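PDB 5VOG: putative phosphoribosyltransferase from Neisseria gonorrhoeae, which binds the signalling nucleotide ppGpp and may act as a phosphoribosyltransferase, a kind of glycosyltransferase. Local coordinates for residues A[36-41]-A[148-153]; A[66-71]-A[115-120]; A[132-137]-A[164-169]. All coordinates share one frame; numbering follows the deposited sequence.

Contact 1: residues A[36-41]-A[148-153]; sequences VKYDAM and GIPYFS
Tyr38 lays its phenol oxygen against the flank of the Pro150 ring, with OH 3.7 Å from both CB and CG of Pro150. The proline is thus met along one ring bond, and the two side chains lie at a slant to one another. The same oxygen also stands 4.3 Å from CE2 of Phe152, at the rim of that ring and close to its plane, so the phenylalanine turns an edge to Tyr38. Pro150 and Phe152 both direct their CB toward the segment 36-41, whereas the intervening Tyr151 points away from it, as expected of residues i and i+2 at the start of an extended strand. Only the hydroxyl end of Tyr38 comes this near, and no hydrogen bond crosses between the segments, so the contact is small and held by van der Waals packing.

The CG of Tyr38 lies anti to the carbonyl carbon (chi1 -72°), which sends the ring toward segment 148-153, and CG1 of Val36 lies over one face near the rim, 3.8 Å above the plane. NZ of Lys37 gives a hydrogen bond of 2.8 Å to the backbone O of Tyr38, with a C=O...N angle of 162°.

Residues 36-41 lead from helix 17-33 into strand 40-45, and residues 148-153 enter strand 151-157 of the same sheet, with strands 101-105 and 129-133 between those two. The contact therefore bridges the entrances to two non-adjacent strands in the phosphoribosyltransferase core. It lies next to helix 17-33, whose Ile31 touches both Tyr38 and Phe152 and whose Leu27 also meets Phe152.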
loop_
_atom_site.group_PDB
_atom_site.type_symbol
_atom_site.label_atom_id
_atom_site.label_comp_id
_atom_site.label_asym_id
_atom_site.label_seq_id
_atom_site.Cartn_x
_atom_site.Cartn_y
_atom_site.Cartn_z
ATOM N N VAL A 36 -12.182 -17.861 -10.860
ATOM C CA VAL A 36 -12.515 -16.517 -11.311
ATOM C C VAL A 36 -11.211 -15.751 -11.481
ATOM O O VAL A 36 -10.415 -15.649 -10.539
ATOM C CB VAL A 36 -13.445 -15.794 -10.325
ATOM C CG1 VAL A 36 -13.652 -14.344 -10.768
ATOM C CG2 VAL A 36 -14.778 -16.522 -10.207
ATOM N N LYS A 37 -10.982 -15.225 -12.681
ATOM C CA LYS A 37 -9.803 -14.411 -12.958
ATOM C C LYS A 37 -10.134 -12.959 -12.641
ATOM O O LYS A 37 -10.955 -12.338 -13.324
ATOM C CB LYS A 37 -9.361 -14.564 -14.411
ATOM C CG LYS A 37 -8.198 -13.644 -14.800
ATOM C CD LYS A 37 -6.888 -14.090 -14.158
ATOM C CE LYS A 37 -5.714 -13.218 -14.592
ATOM N NZ LYS A 37 -5.793 -11.851 -14.006
ATOM N N TYR A 38 -9.502 -12.415 -11.607
ATOM C CA TYR A 38 -9.742 -11.028 -11.254
ATOM C C TYR A 38 -8.911 -10.113 -12.141
ATOM O O TYR A 38 -7.812 -10.463 -12.583
ATOM C CB TYR A 38 -9.453 -10.792 -9.767
ATOM C CG TYR A 38 -10.530 -11.439 -8.934
ATOM C CD1 TYR A 38 -11.727 -10.782 -8.688
ATOM C CD2 TYR A 38 -10.378 -12.735 -8.456
ATOM C CE1 TYR A 38 -12.740 -11.389 -7.960
ATOM C CE2 TYR A 38 -11.375 -13.346 -7.729
ATOM C CZ TYR A 38 -12.553 -12.675 -7.483
ATOM O OH TYR A 38 -13.548 -13.305 -6.760
ATOM N N ASP A 39 -9.479 -8.944 -12.432
ATOM C CA ASP A 39 -8.874 -7.974 -13.331
ATOM C C ASP A 39 -8.155 -6.859 -12.595
ATOM O O ASP A 39 -7.269 -6.222 -13.178
ATOM C CB ASP A 39 -9.951 -7.386 -14.249
ATOM C CG ASP A 39 -10.639 -8.450 -15.076
ATOM O OD1 ASP A 39 -9.949 -9.085 -15.905
ATOM O OD2 ASP A 39 -11.857 -8.677 -14.884
ATOM N N ALA A 40 -8.497 -6.630 -11.332
ATOM C CA ALA A 40 -7.868 -5.596 -10.526
ATOM C C ALA A 40 -8.175 -5.880 -9.066
ATOM O O ALA A 40 -9.137 -6.586 -8.745
ATOM C CB ALA A 40 -8.370 -4.201 -10.913
ATOM N N MET A 41 -7.331 -5.337 -8.189
ATOM C CA MET A 41 -7.562 -5.317 -6.752
ATOM C C MET A 41 -8.058 -3.938 -6.343
ATOM O O MET A 41 -7.720 -2.929 -6.970
ATOM C CB MET A 41 -6.281 -5.642 -5.973
ATOM C CG MET A 41 -5.903 -7.109 -6.001
ATOM S SD MET A 41 -4.344 -7.418 -5.138
ATOM C CE MET A 41 -3.163 -7.263 -6.481
ATOM N N GLY A 148 -23.355 -13.704 -2.597
ATOM C CA GLY A 148 -22.742 -13.841 -3.902
ATOM C C GLY A 148 -21.352 -13.267 -4.038
ATOM O O GLY A 148 -20.864 -13.139 -5.167
ATOM N N ILE A 149 -20.701 -12.912 -2.937
ATOM C CA ILE A 149 -19.340 -12.375 -2.969
ATOM C C ILE A 149 -18.378 -13.487 -2.569
ATOM O O ILE A 149 -18.426 -13.957 -1.420
ATOM C CB ILE A 149 -19.199 -11.152 -2.052
ATOM C CG1 ILE A 149 -20.035 -9.985 -2.590
ATOM C CG2 ILE A 149 -17.734 -10.746 -1.915
ATOM C CD1 ILE A 149 -19.900 -8.716 -1.777
ATOM N N PRO A 150 -17.517 -13.958 -3.473
ATOM C CA PRO A 150 -16.504 -14.944 -3.081
ATOM C C PRO A 150 -15.601 -14.381 -1.995
ATOM O O PRO A 150 -15.227 -13.209 -2.016
ATOM C CB PRO A 150 -15.732 -15.201 -4.381
ATOM C CG PRO A 150 -16.679 -14.807 -5.472
ATOM C CD PRO A 150 -17.488 -13.671 -4.917
ATOM N N TYR A 151 -15.252 -15.231 -1.039
ATOM C CA TYR A 151 -14.466 -14.841 0.120
ATOM C C TYR A 151 -13.272 -15.772 0.275
ATOM O O TYR A 151 -13.409 -16.999 0.212
ATOM C CB TYR A 151 -15.330 -14.865 1.390
ATOM C CG TYR A 151 -14.590 -14.591 2.687
ATOM C CD1 TYR A 151 -14.678 -13.354 3.312
ATOM C CD2 TYR A 151 -13.835 -15.584 3.307
ATOM C CE1 TYR A 151 -14.008 -13.105 4.502
ATOM C CE2 TYR A 151 -13.160 -15.345 4.486
ATOM C CZ TYR A 151 -13.263 -14.111 5.088
ATOM O OH TYR A 151 -12.596 -13.892 6.269
ATOM N N PHE A 152 -12.105 -15.175 0.525
ATOM C CA PHE A 152 -10.874 -15.917 0.750
ATOM C C PHE A 152 -10.132 -15.300 1.923
ATOM O O PHE A 152 -10.015 -14.078 2.014
ATOM C CB PHE A 152 -9.962 -15.898 -0.486
ATOM C CG PHE A 152 -10.647 -16.335 -1.750
ATOM C CD1 PHE A 152 -10.644 -17.669 -2.132
ATOM C CD2 PHE A 152 -11.289 -15.410 -2.557
ATOM C CE1 PHE A 152 -11.284 -18.076 -3.298
ATOM C CE2 PHE A 152 -11.923 -15.803 -3.724
ATOM C CZ PHE A 152 -11.923 -17.141 -4.095
ATOM N N SER A 153 -9.615 -16.136 2.808
ATOM C CA SER A 153 -8.705 -15.659 3.831
ATOM C C SER A 153 -7.403 -16.440 3.755
ATOM O O SER A 153 -7.388 -17.623 3.414
ATOM C CB SER A 153 -9.317 -15.761 5.231
ATOM O OG SER A 153 -9.637 -17.102 5.562
#

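Contact 2: residues A[66-71]-A[115-120]; sequences VTTAYY and EFCLKE. With G4P (guanosine-5',3'-tetraphosphate), chain D.
Thr68 carries its CG2 anti to the carbonyl carbon and its OG1 between N and that carbon (chi1 56°), while Cys117 has SG anti to its own carbonyl carbon (chi1 -70°); these settings bring methyl and sulfur together, with CG2 of Thr68 3.7 Å from SG of Cys117. The same methyl lies 4.2 Å from CE2 of Phe116, reached obliquely. Residues 66-71 thus meet residues 115-120 through a single threonine methyl set between two consecutive helical residues; Thr68 and Tyr70 also pack on the start of the helix. One face of the Phe116 ring is flanked, toward its rim, by CG of Glu120. Farther round the helix, NZ of Lys119 forms a salt bridge of 2.9 Å with OE2 of Glu115, one turn back.

Two residues further along the strand, the OH of Tyr70 donates a hydrogen bond of 2.6 Å to O1A of ppGpp, on the 5' diphosphate; O1A lies in the plane of the ring at its edge. Strand 101-105, an acidic pair and the loop into helix 112-121 are consistent with the PRPP-binding motif of type I phosphoribosyltransferases; Asp109 N, Ser110 OG and Thr113 OG1 also bond ppGpp.

The chemistry is divided accordingly: a buried, apolar methyl-sulfur and methyl-ring contact joins strand to helix, while a short bond from a neutral phenol probably stabilises the phosphate charge without neutralising it.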
loop_
_atom_site.group_PDB
_atom_site.type_symbol
_atom_site.label_atom_id
_atom_site.label_comp_id
_atom_site.label_asym_id
_atom_site.label_seq_id
_atom_site.Cartn_x
_atom_site.Cartn_y
_atom_site.Cartn_z
ATOM N N VAL A 66 -9.033 2.446 -1.937
ATOM C CA VAL A 66 -9.954 3.245 -1.145
ATOM C C VAL A 66 -9.393 3.238 0.268
ATOM O O VAL A 66 -8.591 2.375 0.623
ATOM C CB VAL A 66 -11.404 2.696 -1.165
ATOM C CG1 VAL A 66 -11.929 2.605 -2.599
ATOM C CG2 VAL A 66 -11.474 1.332 -0.469
ATOM N N THR A 67 -9.800 4.215 1.079
ATOM C CA THR A 67 -9.429 4.185 2.489
ATOM C C THR A 67 -10.649 4.526 3.327
ATOM O O THR A 67 -11.435 5.412 2.976
ATOM C CB THR A 67 -8.261 5.145 2.829
ATOM O OG1 THR A 67 -7.042 4.633 2.284
ATOM C CG2 THR A 67 -8.080 5.287 4.352
ATOM N N THR A 68 -10.803 3.807 4.431
ATOM C CA THR A 68 -11.833 4.078 5.416
ATOM C C THR A 68 -11.179 4.328 6.765
ATOM O O THR A 68 -10.038 3.925 7.008
ATOM C CB THR A 68 -12.811 2.902 5.549
ATOM O OG1 THR A 68 -12.068 1.717 5.867
ATOM C CG2 THR A 68 -13.567 2.692 4.255
ATOM N N ALA A 69 -11.925 4.976 7.653
ATOM C CA ALA A 69 -11.481 5.153 9.026
ATOM C C ALA A 69 -12.707 5.243 9.917
ATOM O O ALA A 69 -13.813 5.527 9.454
ATOM C CB ALA A 69 -10.599 6.400 9.182
ATOM N N TYR A 70 -12.509 4.968 11.202
ATOM C CA TYR A 70 -13.566 5.173 12.174
ATOM C C TYR A 70 -13.518 6.604 12.687
ATOM O O TYR A 70 -12.438 7.174 12.885
ATOM C CB TYR A 70 -13.442 4.186 13.334
ATOM C CG TYR A 70 -13.927 2.783 13.022
ATOM C CD1 TYR A 70 -15.172 2.348 13.454
ATOM C CD2 TYR A 70 -13.135 1.888 12.312
ATOM C CE1 TYR A 70 -15.612 1.062 13.192
ATOM C CE2 TYR A 70 -13.570 0.591 12.041
ATOM C CZ TYR A 70 -14.809 0.189 12.487
ATOM O OH TYR A 70 -15.258 -1.089 12.231
ATOM N N TYR A 71 -14.697 7.191 12.876
ATOM C CA TYR A 71 -14.844 8.554 13.362
ATOM C C TYR A 71 -15.858 8.575 14.495
ATOM O O TYR A 71 -16.743 7.721 14.568
ATOM C CB TYR A 71 -15.306 9.513 12.246
ATOM C CG TYR A 71 -14.290 9.766 11.152
ATOM C CD1 TYR A 71 -13.450 10.871 11.203
ATOM C CD2 TYR A 71 -14.185 8.915 10.058
ATOM C CE1 TYR A 71 -12.523 11.114 10.206
ATOM C CE2 TYR A 71 -13.261 9.149 9.055
ATOM C CZ TYR A 71 -12.435 10.251 9.134
ATOM O OH TYR A 71 -11.516 10.489 8.140
ATOM N N GLU A 115 -18.229 -4.976 5.434
ATOM C CA GLU A 115 -19.610 -4.820 4.985
ATOM C C GLU A 115 -19.838 -3.451 4.361
ATOM O O GLU A 115 -20.489 -3.335 3.317
ATOM C CB GLU A 115 -20.590 -5.031 6.143
ATOM C CG GLU A 115 -22.042 -4.779 5.712
ATOM C CD GLU A 115 -23.056 -4.785 6.851
ATOM O OE1 GLU A 115 -22.906 -5.552 7.815
ATOM O OE2 GLU A 115 -24.031 -4.009 6.766
ATOM N N PHE A 116 -19.309 -2.400 4.995
ATOM C CA PHE A 116 -19.475 -1.048 4.477
ATOM C C PHE A 116 -18.899 -0.934 3.070
ATOM O O PHE A 116 -19.555 -0.424 2.152
ATOM C CB PHE A 116 -18.800 -0.054 5.431
ATOM C CG PHE A 116 -18.797 1.372 4.945
ATOM C CD1 PHE A 116 -19.831 2.235 5.264
ATOM C CD2 PHE A 116 -17.738 1.863 4.198
ATOM C CE1 PHE A 116 -19.818 3.548 4.825
ATOM C CE2 PHE A 116 -17.728 3.177 3.757
ATOM C CZ PHE A 116 -18.755 4.019 4.072
ATOM N N CYS A 117 -17.673 -1.424 2.880
ATOM C CA CYS A 117 -17.027 -1.269 1.583
ATOM C C CYS A 117 -17.696 -2.125 0.517
ATOM O O CYS A 117 -17.850 -1.684 -0.626
ATOM C CB CYS A 117 -15.550 -1.622 1.682
ATOM S SG CYS A 117 -14.574 -0.426 2.611
ATOM N N LEU A 118 -18.061 -3.366 0.857
ATOM C CA LEU A 118 -18.697 -4.229 -0.132
ATOM C C LEU A 118 -20.059 -3.684 -0.543
ATOM O O LEU A 118 -20.407 -3.702 -1.730
ATOM C CB LEU A 118 -18.821 -5.651 0.414
ATOM C CG LEU A 118 -17.468 -6.350 0.612
ATOM C CD1 LEU A 118 -17.631 -7.747 1.239
ATOM C CD2 LEU A 118 -16.692 -6.417 -0.709
ATOM N N LYS A 119 -20.848 -3.199 0.421
ATOM C CA LYS A 119 -22.134 -2.600 0.073
ATOM C C LYS A 119 -21.952 -1.420 -0.874
ATOM O O LYS A 119 -22.720 -1.257 -1.829
ATOM C CB LYS A 119 -22.871 -2.163 1.336
ATOM C CG LYS A 119 -23.582 -3.304 2.050
ATOM C CD LYS A 119 -24.458 -2.783 3.176
ATOM C CE LYS A 119 -25.273 -3.903 3.803
ATOM N NZ LYS A 119 -26.174 -3.400 4.873
ATOM N N GLU A 120 -20.937 -0.588 -0.630
ATOM C CA GLU A 120 -20.713 0.552 -1.509
ATOM C C GLU A 120 -20.265 0.109 -2.894
ATOM O O GLU A 120 -20.700 0.677 -3.899
ATOM C CB GLU A 120 -19.681 1.494 -0.889
ATOM C CG GLU A 120 -20.185 2.234 0.331
ATOM C CD GLU A 120 -21.420 3.063 0.034
ATOM O OE1 GLU A 120 -21.412 3.806 -0.966
ATOM O OE2 GLU A 120 -22.402 2.962 0.801
HETATM P PB G4P D . -13.064 -5.720 9.147
HETATM O O1B G4P D . -14.286 -5.164 8.611
HETATM O O2B G4P D . -13.246 -6.974 10.032
HETATM O O3B G4P D . -12.044 -6.025 8.004
HETATM O O3A G4P D . -12.275 -4.634 10.008
HETATM P PA G4P D . -12.721 -3.784 11.273
HETATM O O1A G4P D . -13.668 -2.712 10.894
HETATM O O2A G4P D . -13.222 -4.710 12.352
HETATM O "O5'" G4P D . -11.289 -3.221 11.752
HETATM C "C5'" G4P D . -11.146 -1.999 12.502
HETATM C "C4'" G4P D . -9.682 -1.795 12.789
HETATM O "O4'" G4P D . -9.229 -2.760 13.755
HETATM C "C3'" G4P D . -8.766 -1.949 11.570
HETATM O "O3'" G4P D . -8.029 -0.721 11.391
HETATM C "C2'" G4P D . -7.824 -3.107 11.911
HETATM O "O2'" G4P D . -6.488 -2.920 11.447
HETATM C "C1'" G4P D . -7.904 -3.121 13.436
HETATM N N9 G4P D . -7.663 -4.455 13.989
HETATM C C8 G4P D . -8.597 -5.428 14.225
HETATM N N7 G4P D . -8.077 -6.531 14.713
HETATM C C5 G4P D . -6.719 -6.262 14.800
HETATM C C6 G4P D . -5.627 -7.059 15.268
HETATM O O6 G4P D . -5.672 -8.211 15.709
HETATM N N1 G4P D . -4.423 -6.387 15.195
HETATM C C2 G4P D . -4.260 -5.107 14.731
HETATM N N2 G4P D . -3.022 -4.607 14.753
HETATM N N3 G4P D . -5.266 -4.355 14.293
HETATM C C4 G4P D . -6.454 -4.986 14.356
HETATM P PC G4P D . -8.620 0.524 10.616
HETATM O O1C G4P D . -9.506 1.330 11.499
HETATM O O2C G4P D . -9.291 -0.055 9.400
HETATM O O3C G4P D . -7.339 1.349 10.148
HETATM P PD G4P D . -6.146 1.068 9.127
HETATM O O1D G4P D . -6.595 -0.066 8.266
HETATM O O2D G4P D . -5.967 2.385 8.339
HETATM O O3D G4P D . -4.940 0.785 9.985
#

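Contact 3: residues A[132-137]-A[164-169]; sequences AVLHEK and YPWDAL. With G4P (guanosine-5',3'-tetraphosphate), chain D.
His135 and Tyr164 approach from opposite directions and join through ND1 and OH, 2.9 Å apart and almost perfectly straight at 178°. Either may be the donor. The two rings meet rim to rim, their planes 26° apart, so neither covers the other. Among the polar contacts, Asp167 also reaches Arg53 of the second subunit through a salt bridge.

Apolar contacts from Leu134 lie beside the His135-Tyr164 bond. CD2 of Leu134 touches CE1 of Tyr164 at 4.0 Å and, at the edge of the indole, CH2 of Trp166 at 4.1 Å. CG of Leu134 also sits 3.5 Å above the centre of the His135 ring, while CB of Tyr164 lies over one face of the Trp166 ring, toward its rim.

The chain turns a corner at Leu134, between strands 129-133 and 135-137 of the core. Residues 164-169 follow strand 161-163, which pairs with strand 12-14, consistent with the hood that covers the nucleotide in type I phosphoribosyltransferases.

Ligand contacts come from both segments. NZ of Lys137, at the end of an extended chain, gives hydrogen bonds to guanine N7 (3.2 Å) and to O6 (2.8 Å), the latter probably as in purine phosphoribosyltransferases; Asp109 forms a salt bridge with it. Tyr164 turns its ring edge to guanine N2, 3.6 Å from CD2.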
loop_
_atom_site.group_PDB
_atom_site.type_symbol
_atom_site.label_atom_id
_atom_site.label_comp_id
_atom_site.label_asym_id
_atom_site.label_seq_id
_atom_site.Cartn_x
_atom_site.Cartn_y
_atom_site.Cartn_z
ATOM N N ALA A 132 -10.628 -10.712 -0.356
ATOM C CA ALA A 132 -9.489 -11.483 0.120
ATOM C C ALA A 132 -8.905 -10.774 1.331
ATOM O O ALA A 132 -8.583 -9.584 1.255
ATOM C CB ALA A 132 -8.419 -11.618 -0.970
ATOM N N VAL A 133 -8.778 -11.484 2.448
ATOM C CA VAL A 133 -8.193 -10.919 3.657
ATOM C C VAL A 133 -7.022 -11.785 4.087
ATOM O O VAL A 133 -7.031 -13.007 3.913
ATOM C CB VAL A 133 -9.212 -10.774 4.806
ATOM C CG1 VAL A 133 -10.200 -9.687 4.496
ATOM C CG2 VAL A 133 -9.935 -12.095 5.063
ATOM N N LEU A 134 -5.994 -11.137 4.632
ATOM C CA LEU A 134 -4.822 -11.868 5.094
ATOM C C LEU A 134 -5.171 -12.785 6.263
ATOM O O LEU A 134 -4.885 -13.992 6.230
ATOM C CB LEU A 134 -3.726 -10.868 5.475
ATOM C CG LEU A 134 -2.518 -11.346 6.287
ATOM C CD1 LEU A 134 -1.704 -12.382 5.529
ATOM C CD2 LEU A 134 -1.644 -10.143 6.640
ATOM N N HIS A 135 -5.811 -12.235 7.296
ATOM C CA HIS A 135 -6.121 -12.949 8.528
ATOM C C HIS A 135 -7.610 -12.887 8.810
ATOM O O HIS A 135 -8.192 -11.796 8.850
ATOM C CB HIS A 135 -5.367 -12.340 9.705
ATOM C CG HIS A 135 -3.890 -12.494 9.607
ATOM N ND1 HIS A 135 -3.015 -11.462 9.873
ATOM C CD2 HIS A 135 -3.129 -13.570 9.296
ATOM C CE1 HIS A 135 -1.778 -11.897 9.721
ATOM N NE2 HIS A 135 -1.819 -13.174 9.378
ATOM N N GLU A 136 -8.213 -14.054 9.047
ATOM C CA GLU A 136 -9.619 -14.170 9.423
ATOM C C GLU A 136 -9.702 -14.604 10.881
ATOM O O GLU A 136 -9.376 -15.749 11.210
ATOM C CB GLU A 136 -10.342 -15.168 8.523
ATOM C CG GLU A 136 -11.773 -15.423 8.956
ATOM C CD GLU A 136 -12.458 -16.499 8.135
ATOM O OE1 GLU A 136 -11.812 -17.112 7.255
ATOM O OE2 GLU A 136 -13.659 -16.733 8.374
ATOM N N LYS A 137 -10.156 -13.705 11.753
ATOM C CA LYS A 137 -10.337 -14.055 13.156
ATOM C C LYS A 137 -11.656 -14.788 13.363
ATOM O O LYS A 137 -12.703 -14.362 12.864
ATOM C CB LYS A 137 -10.310 -12.816 14.035
ATOM C CG LYS A 137 -8.977 -12.122 14.118
ATOM C CD LYS A 137 -9.147 -10.991 15.106
ATOM C CE LYS A 137 -7.896 -10.258 15.374
ATOM N NZ LYS A 137 -8.168 -9.228 16.408
ATOM N N TYR A 164 1.286 -6.611 13.792
ATOM C CA TYR A 164 1.831 -6.582 12.444
ATOM C C TYR A 164 3.222 -5.965 12.433
ATOM O O TYR A 164 3.500 -5.033 13.189
ATOM C CB TYR A 164 0.908 -5.794 11.509
ATOM C CG TYR A 164 -0.365 -6.561 11.255
ATOM C CD1 TYR A 164 -0.363 -7.655 10.408
ATOM C CD2 TYR A 164 -1.548 -6.235 11.913
ATOM C CE1 TYR A 164 -1.513 -8.394 10.189
ATOM C CE2 TYR A 164 -2.708 -6.967 11.703
ATOM C CZ TYR A 164 -2.677 -8.054 10.845
ATOM O OH TYR A 164 -3.819 -8.807 10.635
ATOM N N PRO A 165 4.099 -6.466 11.563
ATOM C CA PRO A 165 5.459 -5.912 11.511
ATOM C C PRO A 165 5.486 -4.459 11.066
ATOM O O PRO A 165 6.417 -3.722 11.423
ATOM C CB PRO A 165 6.173 -6.834 10.511
ATOM C CG PRO A 165 5.067 -7.366 9.630
ATOM C CD PRO A 165 3.868 -7.506 10.540
ATOM N N TRP A 166 4.491 -4.025 10.299
ATOM C CA TRP A 166 4.436 -2.643 9.849
ATOM C C TRP A 166 3.947 -1.692 10.931
ATOM O O TRP A 166 3.787 -0.497 10.660
ATOM C CB TRP A 166 3.564 -2.535 8.599
ATOM C CG TRP A 166 2.211 -3.230 8.633
ATOM C CD1 TRP A 166 1.073 -2.785 9.251
ATOM C CD2 TRP A 166 1.848 -4.448 7.956
ATOM N NE1 TRP A 166 0.031 -3.657 9.006
ATOM C CE2 TRP A 166 0.482 -4.684 8.219
ATOM C CE3 TRP A 166 2.551 -5.364 7.166
ATOM C CZ2 TRP A 166 -0.199 -5.786 7.702
ATOM C CZ3 TRP A 166 1.874 -6.462 6.655
ATOM C CH2 TRP A 166 0.515 -6.669 6.938
ATOM N N ASP A 167 3.730 -2.190 12.151
ATOM C CA ASP A 167 3.513 -1.360 13.330
ATOM C C ASP A 167 4.673 -1.434 14.319
ATOM O O ASP A 167 4.566 -0.898 15.430
ATOM C CB ASP A 167 2.221 -1.762 14.043
ATOM C CG ASP A 167 0.979 -1.386 13.269
ATOM O OD1 ASP A 167 0.947 -0.283 12.673
ATOM O OD2 ASP A 167 0.031 -2.209 13.255
ATOM N N ALA A 168 5.779 -2.073 13.949
ATOM C CA ALA A 168 6.895 -2.304 14.870
ATOM C C ALA A 168 7.846 -1.111 14.853
ATOM O O ALA A 168 8.565 -0.896 13.871
ATOM C CB ALA A 168 7.640 -3.577 14.491
ATOM N N LEU A 169 7.876 -0.351 15.948
ATOM C CA LEU A 169 8.918 0.659 16.095
ATOM C C LEU A 169 10.301 0.020 16.126
ATOM O O LEU A 169 11.270 0.597 15.617
ATOM C CB LEU A 169 8.679 1.489 17.356
ATOM C CG LEU A 169 7.419 2.355 17.351
ATOM C CD1 LEU A 169 7.272 3.058 18.698
ATOM C CD2 LEU A 169 7.452 3.367 16.217
HETATM P PB G4P D . -13.064 -5.720 9.147
HETATM O O1B G4P D . -14.286 -5.164 8.611
HETATM O O2B G4P D . -13.246 -6.974 10.032
HETATM O O3B G4P D . -12.044 -6.025 8.004
HETATM O O3A G4P D . -12.275 -4.634 10.008
HETATM P PA G4P D . -12.721 -3.784 11.273
HETATM O O1A G4P D . -13.668 -2.712 10.894
HETATM O O2A G4P D . -13.222 -4.710 12.352
HETATM O "O5'" G4P D . -11.289 -3.221 11.752
HETATM C "C5'" G4P D . -11.146 -1.999 12.502
HETATM C "C4'" G4P D . -9.682 -1.795 12.789
HETATM O "O4'" G4P D . -9.229 -2.760 13.755
HETATM C "C3'" G4P D . -8.766 -1.949 11.570
HETATM O "O3'" G4P D . -8.029 -0.721 11.391
HETATM C "C2'" G4P D . -7.824 -3.107 11.911
HETATM O "O2'" G4P D . -6.488 -2.920 11.447
HETATM C "C1'" G4P D . -7.904 -3.121 13.436
HETATM N N9 G4P D . -7.663 -4.455 13.989
HETATM C C8 G4P D . -8.597 -5.428 14.225
HETATM N N7 G4P D . -8.077 -6.531 14.713
HETATM C C5 G4P D . -6.719 -6.262 14.800
HETATM C C6 G4P D . -5.627 -7.059 15.268
HETATM O O6 G4P D . -5.672 -8.211 15.709
HETATM N N1 G4P D . -4.423 -6.387 15.195
HETATM C C2 G4P D . -4.260 -5.107 14.731
HETATM N N2 G4P D . -3.022 -4.607 14.753
HETATM N N3 G4P D . -5.266 -4.355 14.293
HETATM C C4 G4P D . -6.454 -4.986 14.356
HETATM P PC G4P D . -8.620 0.524 10.616
HETATM O O1C G4P D . -9.506 1.330 11.499
HETATM O O2C G4P D . -9.291 -0.055 9.400
HETATM O O3C G4P D . -7.339 1.349 10.148
HETATM P PD G4P D . -6.146 1.068 9.127
HETATM O O1D G4P D . -6.595 -0.066 8.266
HETATM O O2D G4P D . -5.967 2.385 8.339
HETATM O O3D G4P D . -4.940 0.785 9.985
#

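How the contacts relate
All three contacts reach the large mixed sheet of the phosphoribosyltransferase fold, their centres 17 to 20 Å apart. Along the chain contact 2 falls wholly between the two segments of contact 1, while contacts 1 and 3 interleave and contact 3 opens only after contact 2 has closed. Contacts 1 and 3 share neighbouring strands and touch: the backbones of Phe152 and Val133 pair, and Ser153 OG lies 2.8 Å from Glu136 OE1, a probable hydrogen bond. Contacts 1 and 2 touch through Ile149 CD1 and Leu118 CD1, 3.9 Å apart. Contacts 2 and 3 hold two ends of ppGpp, one at its 5' diphosphate and the other at its guanine; contact 1 is packing beside helix 17-33.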